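Local coordinates for protein uncharacterized esterase YxiM (Bacillus subtilis, PDB 2O14) that is an uncharacterised GDSL-family enzyme, probably an ester hydrolase, that joins a galactose-binding-like beta domain carrying manganese to an SGNH-hydrolase-type domain, at residues F123-P126 and Q131-L134; N86-V91 and V160-I165; R203-G208 and E222-Y227; Y72-N77 and S102-G107. All coordinates share one frame; numbering follows the deposited sequence.

Contact 1: residues F123-P126 and Q131-L134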
loop_
_atom_site.group_PDB
_atom_site.type_symbol
_atom_site.label_atom_id
_atom_site.label_comp_id
_atom_site.label_asym_id
_atom_site.label_seq_id
_atom_site.Cartn_x
_atom_site.Cartn_y
_atom_site.Cartn_z
ATOM N N PHE A 123 -5.438 8.389 -3.561
ATOM C CA PHE A 123 -5.007 8.535 -2.174
ATOM C C PHE A 123 -5.244 9.965 -1.718
ATOM O O PHE A 123 -5.343 10.879 -2.533
ATOM C CB PHE A 123 -3.527 8.164 -2.028
ATOM C CG PHE A 123 -2.591 9.098 -2.738
ATOM C CD1 PHE A 123 -2.033 10.180 -2.072
ATOM C CD2 PHE A 123 -2.263 8.890 -4.075
ATOM C CE1 PHE A 123 -1.154 11.045 -2.726
ATOM C CE2 PHE A 123 -1.386 9.748 -4.742
ATOM C CZ PHE A 123 -0.831 10.826 -4.064
ATOM N N GLN A 124 -5.350 10.153 -0.412
ATOM C CA GLN A 124 -5.569 11.480 0.141
ATOM C C GLN A 124 -4.266 11.978 0.736
ATOM O O GLN A 124 -3.462 11.187 1.226
ATOM C CB GLN A 124 -6.657 11.418 1.203
ATOM C CG GLN A 124 -7.977 10.948 0.647
ATOM C CD GLN A 124 -9.064 10.866 1.696
ATOM O OE1 GLN A 124 -10.220 10.585 1.379
ATOM N NE2 GLN A 124 -8.701 11.105 2.953
ATOM N N ILE A 125 -4.052 13.287 0.694
ATOM C CA ILE A 125 -2.817 13.849 1.214
ATOM C C ILE A 125 -2.997 15.293 1.661
ATOM O O ILE A 125 -3.630 16.095 0.972
ATOM C CB ILE A 125 -1.710 13.804 0.129
ATOM C CG1 ILE A 125 -0.374 14.290 0.696
ATOM C CG2 ILE A 125 -2.108 14.687 -1.050
ATOM C CD1 ILE A 125 0.760 14.200 -0.301
ATOM N N PRO A 126 -2.465 15.640 2.841
ATOM C CA PRO A 126 -2.621 17.030 3.272
ATOM C C PRO A 126 -1.545 17.908 2.637
ATOM O O PRO A 126 -0.392 17.491 2.499
ATOM C CB PRO A 126 -2.482 16.941 4.792
ATOM C CG PRO A 126 -1.535 15.786 4.978
ATOM C CD PRO A 126 -2.036 14.780 3.964
ATOM N N GLN A 131 2.065 23.648 -1.737
ATOM C CA GLN A 131 2.509 23.047 -2.994
ATOM C C GLN A 131 2.662 21.530 -2.894
ATOM O O GLN A 131 3.175 21.012 -1.899
ATOM C CB GLN A 131 3.846 23.665 -3.421
ATOM C CG GLN A 131 4.326 23.242 -4.796
ATOM C CD GLN A 131 5.676 23.847 -5.145
ATOM O OE1 GLN A 131 6.706 23.431 -4.622
ATOM N NE2 GLN A 131 5.672 24.839 -6.026
ATOM N N LEU A 132 2.215 20.827 -3.932
ATOM C CA LEU A 132 2.303 19.366 -3.983
ATOM C C LEU A 132 3.448 18.973 -4.916
ATOM O O LEU A 132 3.540 19.482 -6.033
ATOM C CB LEU A 132 0.988 18.780 -4.510
ATOM C CG LEU A 132 0.955 17.271 -4.781
ATOM C CD1 LEU A 132 1.077 16.498 -3.474
ATOM C CD2 LEU A 132 -0.341 16.911 -5.489
ATOM N N ASN A 133 4.320 18.076 -4.457
ATOM C CA ASN A 133 5.452 17.625 -5.265
ATOM C C ASN A 133 5.385 16.109 -5.357
ATOM O O ASN A 133 5.605 15.397 -4.371
ATOM C CB ASN A 133 6.769 18.081 -4.633
ATOM C CG ASN A 133 6.710 19.530 -4.162
ATOM O OD1 ASN A 133 6.216 19.815 -3.075
ATOM N ND2 ASN A 133 7.186 20.450 -4.994
ATOM N N LEU A 134 5.087 15.629 -6.558
ATOM C CA LEU A 134 4.904 14.205 -6.802
ATOM C C LEU A 134 5.764 13.629 -7.926
ATOM O O LEU A 134 6.186 14.342 -8.836
ATOM C CB LEU A 134 3.412 13.972 -7.101
ATOM C CG LEU A 134 2.842 12.614 -7.516
ATOM C CD1 LEU A 134 1.329 12.632 -7.339
ATOM C CD2 LEU A 134 3.211 12.311 -8.966
#
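Ile125 and Leu132 reach for each other with their terminal methyls, the two side chains crossing obliquely so that CD1 of Ile125 lies 3.9 Å from CD1 of Leu132. Ile125 gets there by standing fully extended: CG1 is anti to the backbone N (chi1 -176°) and CD1 continues the line away from the strand. Leu132 answers with CG likewise anti to its own nitrogen, which carries one methyl forward to the meeting point. The second pair is looser. Leu134 brings CD1 to the rim of the Phe123 ring rather than over a face, 4.3 Å from CZ and close to the ring plane. All four side chains are buried, and no hydrogen bond joins the two segments.

Gln131 and Asn133, which alternate with these leucines along the strand, take no part in the contact and bond to each other. Asn133 ND2 donates to Gln131 OE1 at 3.0 Å, a nearly straight bond at 165° that comes from above the carbonyl plane; Asn133 ND2 also reaches Asn81, and Gln131 NE2 reaches Asp83.

The contact thus bridges two sheets of the beta sandwich. Strand 120-127 pairs with strand 87-95 in the mixed sheet, whereas 131-138 runs between 80-83 and 100-105 in the antiparallel one. Strand 146-156 touches Leu132 and Leu134, and strand 108-115 borders Phe123.

Contact 2: residues N86-V91 and V160-I165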
loop_
_atom_site.group_PDB
_atom_site.type_symbol
_atom_site.label_atom_id
_atom_site.label_comp_id
_atom_site.label_asym_id
_atom_site.label_seq_id
_atom_site.Cartn_x
_atom_site.Cartn_y
_atom_site.Cartn_z
ATOM N N ASN A 86 -3.701 25.449 0.918
ATOM C CA ASN A 86 -3.561 24.404 1.924
ATOM C C ASN A 86 -4.890 23.701 2.206
ATOM O O ASN A 86 -5.961 24.293 2.070
ATOM C CB ASN A 86 -2.991 24.994 3.216
ATOM C CG ASN A 86 -1.513 25.316 3.104
ATOM O OD1 ASN A 86 -0.983 26.132 3.861
ATOM N ND2 ASN A 86 -0.833 24.666 2.164
ATOM N N GLY A 87 -4.803 22.432 2.597
ATOM C CA GLY A 87 -5.988 21.646 2.898
ATOM C C GLY A 87 -5.728 20.173 2.632
ATOM O O GLY A 87 -4.583 19.779 2.410
ATOM N N LEU A 88 -6.777 19.357 2.666
ATOM C CA LEU A 88 -6.644 17.928 2.398
ATOM C C LEU A 88 -7.091 17.693 0.959
ATOM O O LEU A 88 -8.155 18.165 0.551
ATOM C CB LEU A 88 -7.525 17.116 3.347
ATOM C CG LEU A 88 -7.379 15.597 3.194
ATOM C CD1 LEU A 88 -6.026 15.167 3.756
ATOM C CD2 LEU A 88 -8.511 14.883 3.927
ATOM N N TYR A 89 -6.286 16.968 0.190
ATOM C CA TYR A 89 -6.616 16.707 -1.207
ATOM C C TYR A 89 -6.731 15.234 -1.572
ATOM O O TYR A 89 -6.133 14.367 -0.935
ATOM C CB TYR A 89 -5.572 17.342 -2.135
ATOM C CG TYR A 89 -5.652 18.845 -2.230
ATOM C CD1 TYR A 89 -5.113 19.659 -1.240
ATOM C CD2 TYR A 89 -6.293 19.455 -3.306
ATOM C CE1 TYR A 89 -5.209 21.048 -1.321
ATOM C CE2 TYR A 89 -6.397 20.839 -3.396
ATOM C CZ TYR A 89 -5.853 21.630 -2.401
ATOM O OH TYR A 89 -5.947 23.002 -2.486
ATOM N N GLU A 90 -7.520 14.965 -2.605
ATOM C CA GLU A 90 -7.686 13.616 -3.105
ATOM C C GLU A 90 -6.900 13.608 -4.401
ATOM O O GLU A 90 -7.096 14.477 -5.248
ATOM C CB GLU A 90 -9.152 13.310 -3.405
ATOM C CG GLU A 90 -9.362 11.932 -4.036
ATOM C CD GLU A 90 -10.804 11.680 -4.445
ATOM O OE1 GLU A 90 -11.238 12.211 -5.495
ATOM O OE2 GLU A 90 -11.502 10.951 -3.709
ATOM N N VAL A 91 -6.002 12.642 -4.551
ATOM C CA VAL A 91 -5.203 12.549 -5.758
ATOM C C VAL A 91 -5.440 11.230 -6.485
ATOM O O VAL A 91 -5.173 10.153 -5.947
ATOM C CB VAL A 91 -3.698 12.670 -5.444
ATOM C CG1 VAL A 91 -2.890 12.595 -6.738
ATOM C CG2 VAL A 91 -3.422 13.971 -4.727
ATOM N N VAL A 160 -5.603 18.260 7.412
ATOM C CA VAL A 160 -5.385 17.139 8.313
ATOM C C VAL A 160 -6.019 15.895 7.708
ATOM O O VAL A 160 -7.124 15.945 7.167
ATOM C CB VAL A 160 -5.999 17.399 9.714
ATOM C CG1 VAL A 160 -5.440 18.693 10.290
ATOM C CG2 VAL A 160 -7.510 17.464 9.625
ATOM N N THR A 161 -5.304 14.780 7.802
ATOM C CA THR A 161 -5.763 13.510 7.257
ATOM C C THR A 161 -7.011 12.991 7.955
ATOM O O THR A 161 -7.272 13.328 9.114
ATOM C CB THR A 161 -4.688 12.428 7.415
ATOM O OG1 THR A 161 -4.445 12.218 8.812
ATOM C CG2 THR A 161 -3.388 12.851 6.743
ATOM N N ASN A 162 -7.779 12.168 7.244
ATOM C CA ASN A 162 -8.972 11.556 7.816
ATOM C C ASN A 162 -8.510 10.320 8.584
ATOM O O ASN A 162 -7.367 9.882 8.432
ATOM C CB ASN A 162 -9.954 11.131 6.721
ATOM C CG ASN A 162 -10.698 12.304 6.111
ATOM O OD1 ASN A 162 -11.258 13.135 6.826
ATOM N ND2 ASN A 162 -10.717 12.372 4.785
ATOM N N ARG A 163 -9.388 9.761 9.409
ATOM C CA ARG A 163 -9.041 8.569 10.173
ATOM C C ARG A 163 -8.626 7.493 9.170
ATOM O O ARG A 163 -9.317 7.265 8.175
ATOM C CB ARG A 163 -10.241 8.110 10.986
ATOM C CG ARG A 163 -9.881 7.216 12.142
ATOM C CD ARG A 163 -11.093 6.977 13.009
ATOM N NE ARG A 163 -10.776 6.155 14.168
ATOM C CZ ARG A 163 -11.671 5.788 15.075
ATOM N NH1 ARG A 163 -12.935 6.177 14.948
ATOM N NH2 ARG A 163 -11.308 5.026 16.098
ATOM N N THR A 164 -7.503 6.830 9.425
ATOM C CA THR A 164 -7.018 5.836 8.479
ATOM C C THR A 164 -6.419 4.578 9.084
ATOM O O THR A 164 -5.861 4.602 10.176
ATOM C CB THR A 164 -5.926 6.445 7.575
ATOM O OG1 THR A 164 -6.377 7.700 7.049
ATOM C CG2 THR A 164 -5.591 5.497 6.426
ATOM N N ILE A 165 -6.540 3.480 8.344
ATOM C CA ILE A 165 -5.961 2.205 8.737
ATOM C C ILE A 165 -4.744 2.048 7.824
ATOM O O ILE A 165 -4.901 1.886 6.612
ATOM C CB ILE A 165 -6.893 1.014 8.442
ATOM C CG1 ILE A 165 -8.219 1.166 9.187
ATOM C CG2 ILE A 165 -6.202 -0.291 8.850
ATOM C CD1 ILE A 165 -8.077 1.100 10.677
#
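Leu88, on strand 87-95 of the galactose-binding-like beta sandwich, packs against Val160, Thr161 and Asn162 of the connection that runs from strand 146-156 into strand 164-169 of the SGNH-type parallel sheet. With CG anti to the backbone N (chi1 -176°), the leucine projects from its strand to the linker backbone, and its forked end lies against the Val160 carbonyl oxygen from one side: CD1 and CD2 of Leu88 are each 3.7 Å from Val160 O. CD1 also rests on the main chain one residue further, 3.9 Å from Thr161 CA. On its other branch CD2 meets the amide end of Asn162, 4.0 Å from CG of Asn162, the two side chains lying at an angle to each other. The side chains of Val160 and Thr161 start off in the other direction, so what Leu88 feels of them is mostly backbone.

Cutting Leu88 back to an alanine removes both methyls, which would probably open a gap between the strand and the Val160-Asn162 backbone and leave the linker less firmly seated.

Beyond this point the linker steadies itself: Thr164 OG1 donates to Asn162 O at 2.8 Å, approaching from above the carbonyl plane. Arg163 NE bonds to Gly231 O and Thr164 N to Asp232 OD1, tying the start of strand 164-169 to the loop ahead of strand 233-237.

Since no hydrogen bond crosses between the two segments, Leu88 holds the linker through van der Waals contact and the fit of its branched end, a grip that imposes little direction on the polar groups it touches.

Contact 3: residues R203-G208 and E222-Y227; sequences RNMASG and EAILKY
Met205, modelled as selenomethionine, turns CG anti to its own carbonyl carbon (chi1 -52°) and then folds twice more, at chi2 and chi3, so that the chain curls toward Ala223 and Ile224. Ile224 sends CG1 anti to its carbonyl carbon (chi1 -64°) and runs straight on to CD1, which brings its end closer to Met205 than its base. The two side chains lie alongside one another, pointing opposite ways. CG of Met205 sits 3.9 Å from CG1 of Ile224, with CD1 of Ile224 following at 4.0 Å from the same CG. The curled methyl goes to a different partner: Met205 CE lies 4.1 Å from Ala223 CB.

In the SGNH-type fold this joins the loop that follows strand 201-204, an outer strand of the parallel sheet beside 164-169, to helix 220-225. Where the strand gives out, Asn204 OD1 accepts from the backbone N of Ala206 at 3.3 Å, an Asx turn that shapes the chain around Met205; the ND2 of Asn204 is held by Val173 O and Asn175 OD1. Strand 108-115 of the beta sandwich touches the same cluster, with Ile112 against Met205 and Phe109 against Ala223.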
loop_
_atom_site.group_PDB
_atom_site.type_symbol
_atom_site.label_atom_id
_atom_site.label_comp_id
_atom_site.label_asym_id
_atom_site.label_seq_id
_atom_site.Cartn_x
_atom_site.Cartn_y
_atom_site.Cartn_z
ATOM N N ARG A 203 -5.040 2.524 3.748
ATOM C CA ARG A 203 -3.849 2.715 2.932
ATOM C C ARG A 203 -2.983 1.467 3.085
ATOM O O ARG A 203 -2.273 1.305 4.075
ATOM C CB ARG A 203 -3.082 3.969 3.370
ATOM C CG ARG A 203 -3.841 5.278 3.149
ATOM C CD ARG A 203 -3.033 6.473 3.651
ATOM N NE ARG A 203 -1.841 6.706 2.839
ATOM C CZ ARG A 203 -1.792 7.519 1.789
ATOM N NH1 ARG A 203 -2.872 8.191 1.418
ATOM N NH2 ARG A 203 -0.666 7.644 1.100
ATOM N N ASN A 204 -3.063 0.586 2.093
ATOM C CA ASN A 204 -2.319 -0.668 2.093
ATOM C C ASN A 204 -0.902 -0.454 1.576
ATOM O O ASN A 204 -0.664 -0.462 0.365
ATOM C CB ASN A 204 -3.043 -1.692 1.216
ATOM C CG ASN A 204 -2.480 -3.084 1.365
ATOM O OD1 ASN A 204 -1.473 -3.283 2.033
ATOM N ND2 ASN A 204 -3.131 -4.059 0.743
HETATM N N MSE A 205 0.037 -0.289 2.504
HETATM C CA MSE A 205 1.441 -0.042 2.166
HETATM C C MSE A 205 2.303 -1.297 2.092
HETATM O O MSE A 205 3.517 -1.209 1.935
HETATM C CB MSE A 205 2.058 0.930 3.179
HETATM C CG MSE A 205 1.268 2.217 3.379
HETATM SE SE MSE A 205 0.842 3.141 1.703
HETATM C CE MSE A 205 2.558 4.009 1.387
ATOM N N ALA A 206 1.677 -2.464 2.203
ATOM C CA ALA A 206 2.401 -3.729 2.151
ATOM C C ALA A 206 3.036 -3.901 0.777
ATOM O O ALA A 206 2.602 -3.280 -0.196
ATOM C CB ALA A 206 1.444 -4.883 2.435
ATOM N N SER A 207 4.071 -4.734 0.697
ATOM C CA SER A 207 4.750 -4.981 -0.573
ATOM C C SER A 207 5.186 -6.439 -0.681
ATOM O O SER A 207 5.518 -7.074 0.321
ATOM C CB SER A 207 5.968 -4.065 -0.712
ATOM O OG SER A 207 6.926 -4.327 0.293
ATOM N N GLY A 208 5.192 -6.963 -1.902
ATOM C CA GLY A 208 5.576 -8.348 -2.109
ATOM C C GLY A 208 6.982 -8.713 -1.668
ATOM O O GLY A 208 7.941 -8.001 -1.966
ATOM N N GLU A 222 8.576 4.885 7.118
ATOM C CA GLU A 222 8.705 6.343 7.081
ATOM C C GLU A 222 7.454 6.982 6.486
ATOM O O GLU A 222 6.974 7.998 6.987
ATOM C CB GLU A 222 9.924 6.780 6.256
ATOM C CG GLU A 222 10.053 8.305 6.150
ATOM C CD GLU A 222 11.181 8.761 5.234
ATOM O OE1 GLU A 222 11.788 7.914 4.548
ATOM O OE2 GLU A 222 11.458 9.978 5.194
ATOM N N ALA A 223 6.937 6.376 5.418
ATOM C CA ALA A 223 5.741 6.869 4.738
ATOM C C ALA A 223 4.529 6.886 5.663
ATOM O O ALA A 223 3.689 7.781 5.582
ATOM C CB ALA A 223 5.438 6.002 3.520
ATOM N N ILE A 224 4.431 5.883 6.530
ATOM C CA ILE A 224 3.315 5.799 7.461
ATOM C C ILE A 224 3.494 6.733 8.660
ATOM O O ILE A 224 2.531 7.343 9.119
ATOM C CB ILE A 224 3.128 4.357 7.968
ATOM C CG1 ILE A 224 2.743 3.446 6.798
ATOM C CG2 ILE A 224 2.061 4.320 9.065
ATOM C CD1 ILE A 224 2.676 1.978 7.161
ATOM N N LEU A 225 4.720 6.837 9.169
ATOM C CA LEU A 225 5.007 7.707 10.310
ATOM C C LEU A 225 4.794 9.170 9.951
ATOM O O LEU A 225 4.593 10.018 10.825
ATOM C CB LEU A 225 6.446 7.495 10.788
ATOM C CG LEU A 225 6.697 6.146 11.469
ATOM C CD1 LEU A 225 8.188 5.926 11.679
ATOM C CD2 LEU A 225 5.946 6.110 12.797
ATOM N N LYS A 226 4.842 9.458 8.655
ATOM C CA LYS A 226 4.649 10.808 8.152
ATOM C C LYS A 226 3.241 11.325 8.451
ATOM O O LYS A 226 3.053 12.517 8.695
ATOM C CB LYS A 226 4.871 10.824 6.637
ATOM C CG LYS A 226 4.666 12.179 5.965
ATOM C CD LYS A 226 5.904 13.053 6.058
ATOM C CE LYS A 226 5.711 14.352 5.291
ATOM N NZ LYS A 226 6.931 15.197 5.335
ATOM N N TYR A 227 2.255 10.432 8.445
ATOM C CA TYR A 227 0.873 10.853 8.655
ATOM C C TYR A 227 0.093 10.203 9.793
ATOM O O TYR A 227 -0.863 10.793 10.294
ATOM C CB TYR A 227 0.077 10.652 7.362
ATOM C CG TYR A 227 0.693 11.305 6.151
ATOM C CD1 TYR A 227 0.710 12.692 6.013
ATOM C CD2 TYR A 227 1.252 10.534 5.130
ATOM C CE1 TYR A 227 1.264 13.299 4.883
ATOM C CE2 TYR A 227 1.814 11.136 3.993
ATOM C CZ TYR A 227 1.814 12.516 3.877
ATOM O OH TYR A 227 2.353 13.116 2.759
#

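Contact 4: residues Y72-N77 and S102-G107; sequences YGTKSN and SVAAEG
The ammonium group of Lys75 is gripped by two oxygens: Gly107 O, 2.6 Å from NZ of Lys75, and OE2 of Glu222, with which it forms a salt bridge. At the glycine the C=O...N angle is 152° and NZ tilts only slightly from the carbonyl plane. Lys75 leaves its backbone heading away from the 102-107 segment, and the bend at chi2 (54°) swings the otherwise extended chain back over it. The carboxylate of Glu222 probably stabilises the charge on this lysine.

Next to it Thr74 contributes both backbone and side chain. Its O takes a CA-H...O contact from Gly107, with CA of Gly107 3.2 Å from Thr74 O, while CB of Thr74 stands 3.6 Å from Gly107 O. CG2 of Thr74 lies 4.2 Å from CB of Ala104, a small apolar contact beside the polar one.

Two turns therefore dock on each other. Gly73 to Ser76 form a type I beta turn, closed by Ser76 N to Gly73 O at 2.9 Å, and Glu106 and Gly107, both with positive phi, have the backbone angles of a type I' turn in the hairpin of strands 100-105 and 108-115.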
loop_
_atom_site.group_PDB
_atom_site.type_symbol
_atom_site.label_atom_id
_atom_site.label_comp_id
_atom_site.label_asym_id
_atom_site.label_seq_id
_atom_site.Cartn_x
_atom_site.Cartn_y
_atom_site.Cartn_z
ATOM N N TYR A 72 14.611 9.332 -10.036
ATOM C CA TYR A 72 13.539 9.021 -9.101
ATOM C C TYR A 72 14.041 8.820 -7.676
ATOM O O TYR A 72 15.184 9.147 -7.363
ATOM C CB TYR A 72 12.768 7.783 -9.576
ATOM C CG TYR A 72 13.666 6.635 -9.947
ATOM C CD1 TYR A 72 14.219 6.543 -11.222
ATOM C CD2 TYR A 72 14.018 5.678 -9.005
ATOM C CE1 TYR A 72 15.106 5.524 -11.543
ATOM C CE2 TYR A 72 14.903 4.660 -9.312
ATOM C CZ TYR A 72 15.444 4.590 -10.579
ATOM O OH TYR A 72 16.345 3.596 -10.864
ATOM N N GLY A 73 13.180 8.266 -6.826
ATOM C CA GLY A 73 13.513 8.063 -5.423
ATOM C C GLY A 73 12.648 9.036 -4.633
ATOM O O GLY A 73 12.423 10.161 -5.085
ATOM N N THR A 74 12.168 8.627 -3.463
ATOM C CA THR A 74 11.290 9.478 -2.659
ATOM C C THR A 74 11.818 10.874 -2.321
ATOM O O THR A 74 11.036 11.784 -2.060
ATOM C CB THR A 74 10.879 8.771 -1.340
ATOM O OG1 THR A 74 12.031 8.585 -0.507
ATOM C CG2 THR A 74 10.246 7.408 -1.643
ATOM N N LYS A 75 13.135 11.047 -2.324
ATOM C CA LYS A 75 13.728 12.349 -2.012
ATOM C C LYS A 75 14.183 13.093 -3.261
ATOM O O LYS A 75 14.741 14.183 -3.178
ATOM C CB LYS A 75 14.918 12.172 -1.067
ATOM C CG LYS A 75 14.584 12.377 0.405
ATOM C CD LYS A 75 13.427 11.515 0.863
ATOM C CE LYS A 75 13.143 11.756 2.333
ATOM N NZ LYS A 75 12.049 10.912 2.843
ATOM N N SER A 76 13.941 12.507 -4.423
ATOM C CA SER A 76 14.351 13.144 -5.668
ATOM C C SER A 76 13.664 14.493 -5.873
ATOM O O SER A 76 12.516 14.688 -5.471
ATOM C CB SER A 76 14.040 12.229 -6.851
ATOM O OG SER A 76 14.436 12.834 -8.063
ATOM N N ASN A 77 14.381 15.421 -6.493
ATOM C CA ASN A 77 13.840 16.741 -6.779
ATOM C C ASN A 77 13.161 16.708 -8.134
ATOM O O ASN A 77 12.573 17.702 -8.561
ATOM C CB ASN A 77 14.956 17.792 -6.797
ATOM C CG ASN A 77 15.340 18.249 -5.407
ATOM O OD1 ASN A 77 16.465 18.691 -5.175
ATOM N ND2 ASN A 77 14.396 18.156 -4.471
ATOM N N SER A 102 5.807 2.793 -7.917
ATOM C CA SER A 102 5.159 3.384 -6.751
ATOM C C SER A 102 5.051 4.886 -6.965
ATOM O O SER A 102 5.723 5.450 -7.826
ATOM C CB SER A 102 5.972 3.106 -5.481
ATOM O OG SER A 102 5.920 1.729 -5.126
ATOM N N VAL A 103 4.192 5.531 -6.186
ATOM C CA VAL A 103 4.022 6.968 -6.283
ATOM C C VAL A 103 4.556 7.589 -5.006
ATOM O O VAL A 103 4.327 7.063 -3.912
ATOM C CB VAL A 103 2.535 7.352 -6.450
ATOM C CG1 VAL A 103 2.365 8.856 -6.324
ATOM C CG2 VAL A 103 2.038 6.908 -7.809
ATOM N N ALA A 104 5.282 8.695 -5.146
ATOM C CA ALA A 104 5.843 9.405 -3.998
ATOM C C ALA A 104 5.379 10.861 -4.030
ATOM O O ALA A 104 5.206 11.444 -5.096
ATOM C CB ALA A 104 7.371 9.345 -4.037
ATOM N N ALA A 105 5.178 11.447 -2.858
ATOM C CA ALA A 105 4.747 12.833 -2.779
ATOM C C ALA A 105 5.139 13.348 -1.412
ATOM O O ALA A 105 5.006 12.641 -0.419
ATOM C CB ALA A 105 3.246 12.929 -2.975
ATOM N N GLU A 106 5.641 14.578 -1.368
ATOM C CA GLU A 106 6.071 15.185 -0.118
ATOM C C GLU A 106 7.203 14.396 0.545
ATOM O O GLU A 106 7.276 14.311 1.772
ATOM C CB GLU A 106 4.887 15.309 0.842
ATOM C CG GLU A 106 3.722 16.108 0.268
ATOM C CD GLU A 106 4.159 17.450 -0.312
ATOM O OE1 GLU A 106 4.247 17.560 -1.556
ATOM O OE2 GLU A 106 4.426 18.389 0.478
ATOM N N GLY A 107 8.068 13.806 -0.279
ATOM C CA GLY A 107 9.207 13.057 0.231
ATOM C C GLY A 107 9.010 11.632 0.720
ATOM O O GLY A 107 9.957 11.034 1.242
#

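Starting from the N terminus, the loop at 72-77 opens contact 4 and strand 87-95 opens contact 2 before 102-107 closes contact 4, so these two cross along the chain. Contact 1 then opens and closes within the long loop of contact 2, which ends at 160-165; contact 3 follows in series. Contacts 1 and 4 lie in the beta sandwich and meet at the neighbouring strands 131-138 and 100-105, while contacts 1 and 2 share the pairing of 120-127 with 87-95. Contact 2 leads across to the parallel sheet, where 164-169 lies beside the 201-204 strand of contact 3. The Lys75-Glu222 salt bridge links contacts 4 and 3 across the two domains.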